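PDB 3OQP: putative isochorismatase from Burkholderia xenovorans, which is probably a hydrolase of the isochorismatase family, related to nicotinamidases, many of whose members use a cysteine-based catalytic triad. Local coordinates for the interface of chains A and B. Coordinates in Å, arbitrary orientation; residue numbers count along the deposited sequence, not the author numbering. Chains: chain A/B, Putative isochorismatase.

Contact 1: the interface of chains A and B. Residues chain A 197-198, 201; chain B 22-23, 64, 118, 121, 149.
A:Ile197, A:Tyr198 and A:Asn201 lie in the first turn and the start of the second of the C-terminal helix 197-208, with helical backbone torsions, and meet chain B chiefly on loops; B:Asp22 and B:Leu23 lie in irregular loop backbone and B:Met118 follows a cis peptide bond. A direct hydrogen bond comes from the phenol: A:Tyr198 OH donates to the carboxylate oxygen B:Asp22 OD2 at 2.7 Å. The bond arrives from above the carboxylate, 40° out of its plane, while the carboxylate carbon B:Asp22 CG lies at the tyrosine edge, in the plane of the ring. With CG of A:Tyr198 anti to the backbone N (chi1 -174°), the ring runs out across B:Leu64, and its CD1 edge atom meets the methyl B:Leu64 CD2 at 3.5 Å. The other methyl, B:Leu64 CD1, packs against the CB of the same tyrosine; acid and leucine together would limit the positions open to the ring.

A:Ile197 supplies the apolar insert. Its end methyl CD1 comes from the opposite direction to the side chain of B:Asn121 and stops 3.6 Å from the amide oxygen B:Asn121 OD1. The selenomethionine methyl B:Met118 CE approaches both CD1 and CG2 of the isoleucine, at 4.1 Å from A:Ile197 CD1. The phenol oxygen B:Tyr149 OH lies 3.6 Å from A:Ile197 CG1, a packing contact. The side chains of B:Leu23 and A:Ile197 cross at about a right angle, with B:Leu23 CD2 meeting the CG2 branch. This patch hides 247 Å² in all, with A:Ile197 contributing 66 Å².

The two methyls of B:Leu23 divide between neighbours on one helix: CD1 reaches the A:Asn201 amide, 3.6 Å from its CG. A water beside this leucine bridges the subunits, 2.8 Å from A:Asn201 OD1 and 2.7 Å from the backbone oxygen B:Asp22 O.

Contact 2: the interface of chains A and B. Residues chain A 22-24, 26; chain B 198, 201-202, 205.
This is a water-bridged patch of the two-fold symmetric interface between identical subunits, in which the C-terminal helix 197-205 of chain B lies against the loop A:Asp22 to A:Glu26 and links the two copies of the deposited assembly. B:Arg205 covers the proline of that loop: A:Pro24 CG sits over the centre of one guanidinium face, 3.7 Å above its plane. The bend at chi3 (69°) turns the planar group back over the proline ring. At the guanidinium edge, in its plane, lies A:Asp22 OD1, forming a long salt bridge of 3.5 Å to B:Arg205 NH1. Carboxylate and guanidinium planes are 52° apart, evidence against a flat, two-pronged pairing. A:Glu26 is farther off; its carboxylate is nearly perpendicular to the guanidinium, and its charge may add a weaker attraction.

B:Asn201 uses both ends of its amide through water. With its CG anti to the backbone N (chi1 179°), the side chain reaches the loop, where A:Leu23 CD1 packs 3.7 Å from B:Asn201 CG. The nitrogen B:Asn201 ND2 is 2.9 Å from a water that also bonds A:Pro24 O and the carboxylate oxygen A:Glu26 OE2, a nearly straight link at the amide hydrogen. That water would probably spend its hydrogens on the two oxygens and accept from ND2, which supports this amide flip. The phenol oxygen B:Tyr198 OH lies 3.4 Å from A:Asp22 CG, with ring and carboxylate planes steeply inclined. A second water lies in the plane of that ring, at its edge; it is 2.6 Å from the backbone oxygen A:Asp22 O and also bonds B:Asn201 OD1 and B:Gln202 NE2.

Contact 1: the interface of chains A and B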
ATOM      1  N   ILE A 197     -10.283  -2.291  11.236  1.00 10.53           N
ATOM      2  CA  ILE A 197     -10.422  -0.861  10.964  1.00 10.37           C
ATOM      3  C   ILE A 197     -11.302  -0.164  11.950  1.00 10.81           C
ATOM      4  O   ILE A 197     -10.968   0.921  12.416  1.00 11.49           O
ATOM      5  CB  ILE A 197     -10.963  -0.689   9.510  1.00 10.53           C
ATOM      6  CG1 ILE A 197      -9.840  -1.015   8.522  1.00 11.02           C
ATOM      7  CG2 ILE A 197     -11.437   0.734   9.212  1.00 11.76           C
ATOM      8  CD1 ILE A 197     -10.238  -1.071   7.016  1.00 13.29           C
ATOM      9  N   TYR A 198     -12.426  -0.810  12.285  1.00 10.92           N
ATOM     10  CA  TYR A 198     -13.340  -0.202  13.257  0.50 11.28           C
ATOM     11  C   TYR A 198     -12.657  -0.054  14.626  1.00 11.77           C
ATOM     12  O   TYR A 198     -12.667   1.055  15.159  1.00 12.72           O
ATOM     13  CB  TYR A 198     -14.683  -0.931  13.285  0.50 10.58           C
ATOM     14  CG  TYR A 198     -15.786  -0.309  14.154  0.50 10.67           C
ATOM     15  CD1 TYR A 198     -16.414   0.856  13.776  0.50 11.04           C
ATOM     16  CD2 TYR A 198     -16.189  -0.887  15.392  0.50 11.46           C
ATOM     17  CE1 TYR A 198     -17.429   1.429  14.570  0.50 11.54           C
ATOM     18  CE2 TYR A 198     -17.203  -0.331  16.166  0.50 14.30           C
ATOM     19  CZ  TYR A 198     -17.789   0.831  15.747  0.50 15.38           C
ATOM     20  OH  TYR A 198     -18.774   1.404  16.451  0.50 19.19           O
ATOM     21  N   ASN A 201      -9.948   2.710  14.412  1.00 10.96           N
ATOM     22  CA  ASN A 201     -10.442   4.062  14.360  1.00 11.36           C
ATOM     23  C   ASN A 201     -11.151   4.459  15.650  1.00 12.12           C
ATOM     24  O   ASN A 201     -10.959   5.572  16.127  1.00 13.39           O
ATOM     25  CB  ASN A 201     -11.366   4.239  13.155  1.00 11.40           C
ATOM     26  CG  ASN A 201     -11.991   5.612  13.070  1.00 12.84           C
ATOM     27  OD1 ASN A 201     -13.218   5.732  13.152  1.00 13.81           O
ATOM     28  ND2 ASN A 201     -11.177   6.657  12.925  1.00 11.46           N
TER
ATOM     29  N   ASP B  22     -20.040   5.983  11.058  1.00 15.47           N
ATOM     30  CA  ASP B  22     -19.136   5.662  12.152  1.00 15.51           C
ATOM     31  C   ASP B  22     -17.698   5.457  11.701  1.00 14.31           C
ATOM     32  O   ASP B  22     -16.908   4.844  12.427  1.00 15.44           O
ATOM     33  CB  ASP B  22     -19.672   4.407  12.909  1.00 16.70           C
ATOM     34  CG  ASP B  22     -19.399   4.419  14.418  1.00 20.11           C
ATOM     35  OD1 ASP B  22     -18.760   5.358  14.968  1.00 25.01           O
ATOM     36  OD2 ASP B  22     -19.877   3.419  15.040  1.00 23.96           O
ATOM     37  N   LEU B  23     -17.325   5.923  10.501  1.00 12.19           N
ATOM     38  CA  LEU B  23     -15.909   5.939  10.060  1.00 11.49           C
ATOM     39  C   LEU B  23     -15.611   7.305   9.439  1.00 10.79           C
ATOM     40  O   LEU B  23     -15.306   7.401   8.250  1.00 11.20           O
ATOM     41  CB  LEU B  23     -15.609   4.764   9.104  1.00 11.12           C
ATOM     42  CG  LEU B  23     -14.130   4.530   8.765  1.00 11.98           C
ATOM     43  CD1 LEU B  23     -13.270   4.298   9.979  1.00 13.63           C
ATOM     44  CD2 LEU B  23     -14.010   3.346   7.792  1.00 12.12           C
ATOM     45  N   LEU B  64     -19.660  -1.441  10.220  1.00 17.83           N
ATOM     46  CA  LEU B  64     -19.354  -0.465   9.156  1.00 16.21           C
ATOM     47  C   LEU B  64     -19.737  -1.045   7.806  1.00 15.96           C
ATOM     48  O   LEU B  64     -19.529  -2.231   7.558  1.00 17.05           O
ATOM     49  CB  LEU B  64     -17.865  -0.095   9.142  1.00 16.29           C
ATOM     50  CG  LEU B  64     -17.271   0.531  10.417  1.00 16.38           C
ATOM     51  CD1 LEU B  64     -15.767   0.760  10.255  1.00 19.83           C
ATOM     52  CD2 LEU B  64     -17.955   1.857  10.836  1.00 16.12           C
HETATM   53  N   MSE B 118     -10.800   4.967   1.433  1.00  8.89           N
HETATM   54  CA  MSE B 118      -9.759   5.751   2.075  1.00  8.75           C
HETATM   55  C   MSE B 118      -8.435   5.732   1.329  1.00  9.01           C
HETATM   56  O   MSE B 118      -8.100   4.732   0.702  1.00 10.38           O
HETATM   57  CB  MSE B 118      -9.565   5.252   3.542  1.00  9.83           C
HETATM   58  CG  MSE B 118     -10.797   5.291   4.349  1.00 11.31           C
HETATM   59 SE   MSE B 118     -10.609   4.660   6.169  0.75 10.42          SE
HETATM   60  CE  MSE B 118     -10.718   2.775   5.746  1.00 13.45           C
ATOM     61  N   ASN B 121      -6.199   2.605   2.242  1.00  9.33           N
ATOM     62  CA  ASN B 121      -6.844   1.300   2.298  1.00  9.10           C
ATOM     63  C   ASN B 121      -7.401   0.960   0.921  1.00  9.13           C
ATOM     64  O   ASN B 121      -6.662   0.411   0.070  1.00  9.97           O
ATOM     65  CB  ASN B 121      -7.872   1.282   3.467  1.00  9.82           C
ATOM     66  CG  ASN B 121      -8.334  -0.107   3.848  1.00  9.30           C
ATOM     67  OD1 ASN B 121      -7.651  -0.788   4.581  1.00 11.28           O
ATOM     68  ND2 ASN B 121      -9.464  -0.553   3.301  1.00 13.33           N
ATOM     69  N   TYR B 149      -5.911   6.160  13.278  1.00 10.19           N
ATOM     70  CA  TYR B 149      -5.895   4.812  13.772  1.00 10.39           C
ATOM     71  C   TYR B 149      -5.033   4.727  15.024  1.00 10.59           C
ATOM     72  O   TYR B 149      -4.004   5.389  15.111  1.00 11.61           O
ATOM     73  CB  TYR B 149      -5.306   3.841  12.752  1.00 10.81           C
ATOM     74  CG  TYR B 149      -6.110   3.485  11.567  1.00 10.90           C
ATOM     75  CD1 TYR B 149      -7.489   3.467  11.532  1.00 11.09           C
ATOM     76  CD2 TYR B 149      -5.451   3.011  10.440  1.00 11.54           C
ATOM     77  CE1 TYR B 149      -8.217   3.033  10.431  1.00 11.61           C
ATOM     78  CE2 TYR B 149      -6.136   2.628   9.247  1.00 11.55           C
ATOM     79  CZ  TYR B 149      -7.536   2.628   9.284  1.00 12.04           C
ATOM     80  OH  TYR B 149      -8.220   2.222   8.166  1.00 12.52           O
TER
HETATM   81  O   HOH W   1     -14.840   3.477  13.417  1.00 27.10           O

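Contact 2: the interface of chains A and B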
ATOM      1  N   ASP A  22      23.244   4.032  -1.860  0.50 14.71           N
ATOM      2  CA  ASP A  22      22.633   5.350  -1.965  0.50 15.15           C
ATOM      3  C   ASP A  22      21.142   5.428  -1.737  0.50 14.62           C
ATOM      4  O   ASP A  22      20.530   6.439  -2.064  0.50 15.64           O
ATOM      5  CB  ASP A  22      23.024   6.085  -3.229  0.50 16.37           C
ATOM      6  CG  ASP A  22      23.854   7.286  -2.913  0.50 19.93           C
ATOM      7  OD1 ASP A  22      23.299   8.271  -2.356  0.50 23.89           O
ATOM      8  OD2 ASP A  22      25.075   7.209  -3.166  0.50 25.13           O
ATOM      9  N   LEU A  23      20.584   4.410  -1.085  1.00 13.52           N
ATOM     10  CA  LEU A  23      19.200   4.505  -0.599  1.00 12.71           C
ATOM     11  C   LEU A  23      19.170   4.076   0.854  1.00 12.74           C
ATOM     12  O   LEU A  23      18.588   3.071   1.192  1.00 12.29           O
ATOM     13  CB  LEU A  23      18.284   3.685  -1.500  1.00 12.35           C
ATOM     14  CG  LEU A  23      16.766   3.831  -1.288  1.00 12.48           C
ATOM     15  CD1 LEU A  23      16.316   5.276  -1.449  1.00 12.32           C
ATOM     16  CD2 LEU A  23      16.028   2.906  -2.294  1.00 13.22           C
ATOM     17  N   PRO A  24      19.779   4.880   1.742  1.00 12.20           N
ATOM     18  CA  PRO A  24      20.020   4.328   3.049  1.00 12.99           C
ATOM     19  C   PRO A  24      18.790   4.289   3.929  1.00 12.07           C
ATOM     20  O   PRO A  24      18.144   5.312   4.169  1.00 12.62           O
ATOM     21  CB  PRO A  24      21.094   5.248   3.636  1.00 13.48           C
ATOM     22  CG  PRO A  24      21.157   6.355   2.818  1.00 14.32           C
ATOM     23  CD  PRO A  24      20.514   6.127   1.514  1.00 13.73           C
ATOM     24  N   GLU A  26      16.631   4.556   7.093  1.00 10.31           N
ATOM     25  CA  GLU A  26      16.758   5.441   8.271  1.00  9.67           C
ATOM     26  C   GLU A  26      15.874   5.058   9.441  1.00  9.61           C
ATOM     27  O   GLU A  26      16.161   5.503  10.526  1.00 12.05           O
ATOM     28  CB  GLU A  26      16.491   6.903   7.963  1.00 11.23           C
ATOM     29  CG  GLU A  26      17.485   7.438   6.998  1.00 13.12           C
ATOM     30  CD  GLU A  26      17.425   8.966   6.824  1.00 12.27           C
ATOM     31  OE1 GLU A  26      16.685   9.661   7.588  1.00 15.53           O
ATOM     32  OE2 GLU A  26      18.161   9.424   5.918  1.00 15.52           O
TER
ATOM     33  N   TYR B 198      14.559   7.749  -6.025  1.00 13.70           N
ATOM     34  CA  TYR B 198      15.860   8.370  -5.790  1.00 14.70           C
ATOM     35  C   TYR B 198      15.797   9.874  -5.577  1.00 13.41           C
ATOM     36  O   TYR B 198      16.291  10.402  -4.543  1.00 14.03           O
ATOM     37  CB  TYR B 198      16.782   8.006  -6.939  1.00 16.30           C
ATOM     38  CG  TYR B 198      18.273   8.156  -6.642  1.00 18.11           C
ATOM     39  CD1 TYR B 198      18.738   8.436  -5.357  1.00 21.67           C
ATOM     40  CD2 TYR B 198      19.179   7.917  -7.608  1.00 20.77           C
ATOM     41  CE1 TYR B 198      20.068   8.552  -5.071  1.00 23.28           C
ATOM     42  CE2 TYR B 198      20.548   8.012  -7.320  1.00 23.01           C
ATOM     43  CZ  TYR B 198      20.972   8.351  -6.055  1.00 21.46           C
ATOM     44  OH  TYR B 198      22.315   8.433  -5.759  1.00 23.00           O
ATOM     45  N   ASN B 201      14.123  10.628  -2.150  1.00 11.64           N
ATOM     46  CA  ASN B 201      15.019  10.403  -1.005  1.00 12.23           C
ATOM     47  C   ASN B 201      16.133  11.455  -0.927  1.00 13.88           C
ATOM     48  O   ASN B 201      16.469  11.960   0.149  1.00 15.09           O
ATOM     49  CB  ASN B 201      15.586   8.990  -1.043  1.00 11.39           C
ATOM     50  CG  ASN B 201      16.545   8.687   0.092  1.00 13.24           C
ATOM     51  OD1 ASN B 201      17.693   8.363  -0.104  1.00 14.27           O
ATOM     52  ND2 ASN B 201      16.050   8.779   1.329  1.00 11.83           N
ATOM     53  N   GLN B 202      16.682  11.804  -2.072  0.60 14.65           N
ATOM     54  CA  GLN B 202      17.718  12.852  -2.085  0.60 15.54           C
ATOM     55  C   GLN B 202      17.224  14.219  -1.569  0.60 16.15           C
ATOM     56  O   GLN B 202      17.938  14.902  -0.817  0.60 16.28           O
ATOM     57  CB  GLN B 202      18.294  12.948  -3.494  0.60 15.80           C
ATOM     58  CG  GLN B 202      19.294  11.846  -3.831  0.60 18.27           C
ATOM     59  CD  GLN B 202      20.617  12.062  -3.086  0.60 20.71           C
ATOM     60  OE1 GLN B 202      21.263  13.113  -3.239  0.60 23.69           O
ATOM     61  NE2 GLN B 202      21.018  11.092  -2.285  0.60 24.47           N
ATOM     62  N   ARG B 205      16.946  13.958   2.221  1.00 15.39           N
ATOM     63  CA  ARG B 205      18.240  13.845   2.896  0.50 15.83           C
ATOM     64  C   ARG B 205      18.946  15.199   2.980  1.00 16.64           C
ATOM     65  O   ARG B 205      19.725  15.438   3.919  1.00 17.18           O
ATOM     66  CB  ARG B 205      19.120  12.821   2.196  0.50 14.83           C
ATOM     67  CG  ARG B 205      18.661  11.371   2.426  0.50 13.97           C
ATOM     68  CD  ARG B 205      19.624  10.370   1.805  0.50 14.43           C
ATOM     69  NE  ARG B 205      20.894  10.348   2.500  0.50 17.50           N
ATOM     70  CZ  ARG B 205      22.007   9.892   1.954  0.50 19.52           C
ATOM     71  NH1 ARG B 205      21.980   9.443   0.705  0.50 20.52           N
ATOM     72  NH2 ARG B 205      23.140   9.895   2.632  0.50 22.42           N
TER
HETATM   73  O   HOH W   2      17.856   7.977   3.434  1.00 14.67           O
HETATM   74  O   HOH W   3      19.661   8.906  -1.738  1.00 30.25           O

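Contact 1 and contact 2 lie about 32 Å apart between the centres of their C-alpha atoms, and draw on equivalent elements with the chains exchanged: the C-terminal helix beginning at residue 197, and the loop holding residues 22 and 23. Asp22, Leu23, Tyr198 and Asn201 appear in both. The Asp22 carboxylate differs, with chi1 -146° in B:Asp22 and -113° in A:Asp22, as does the Tyr198 ring, chi2 72° against 8°, whereas Leu23 and Asn201 keep nearly the same torsions. The two-fold is therefore approximate here, and the Tyr198-to-Asp22 hydrogen bond of contact 1 is not matched in contact 2; the reciprocal exchange remains consistent with a dimer.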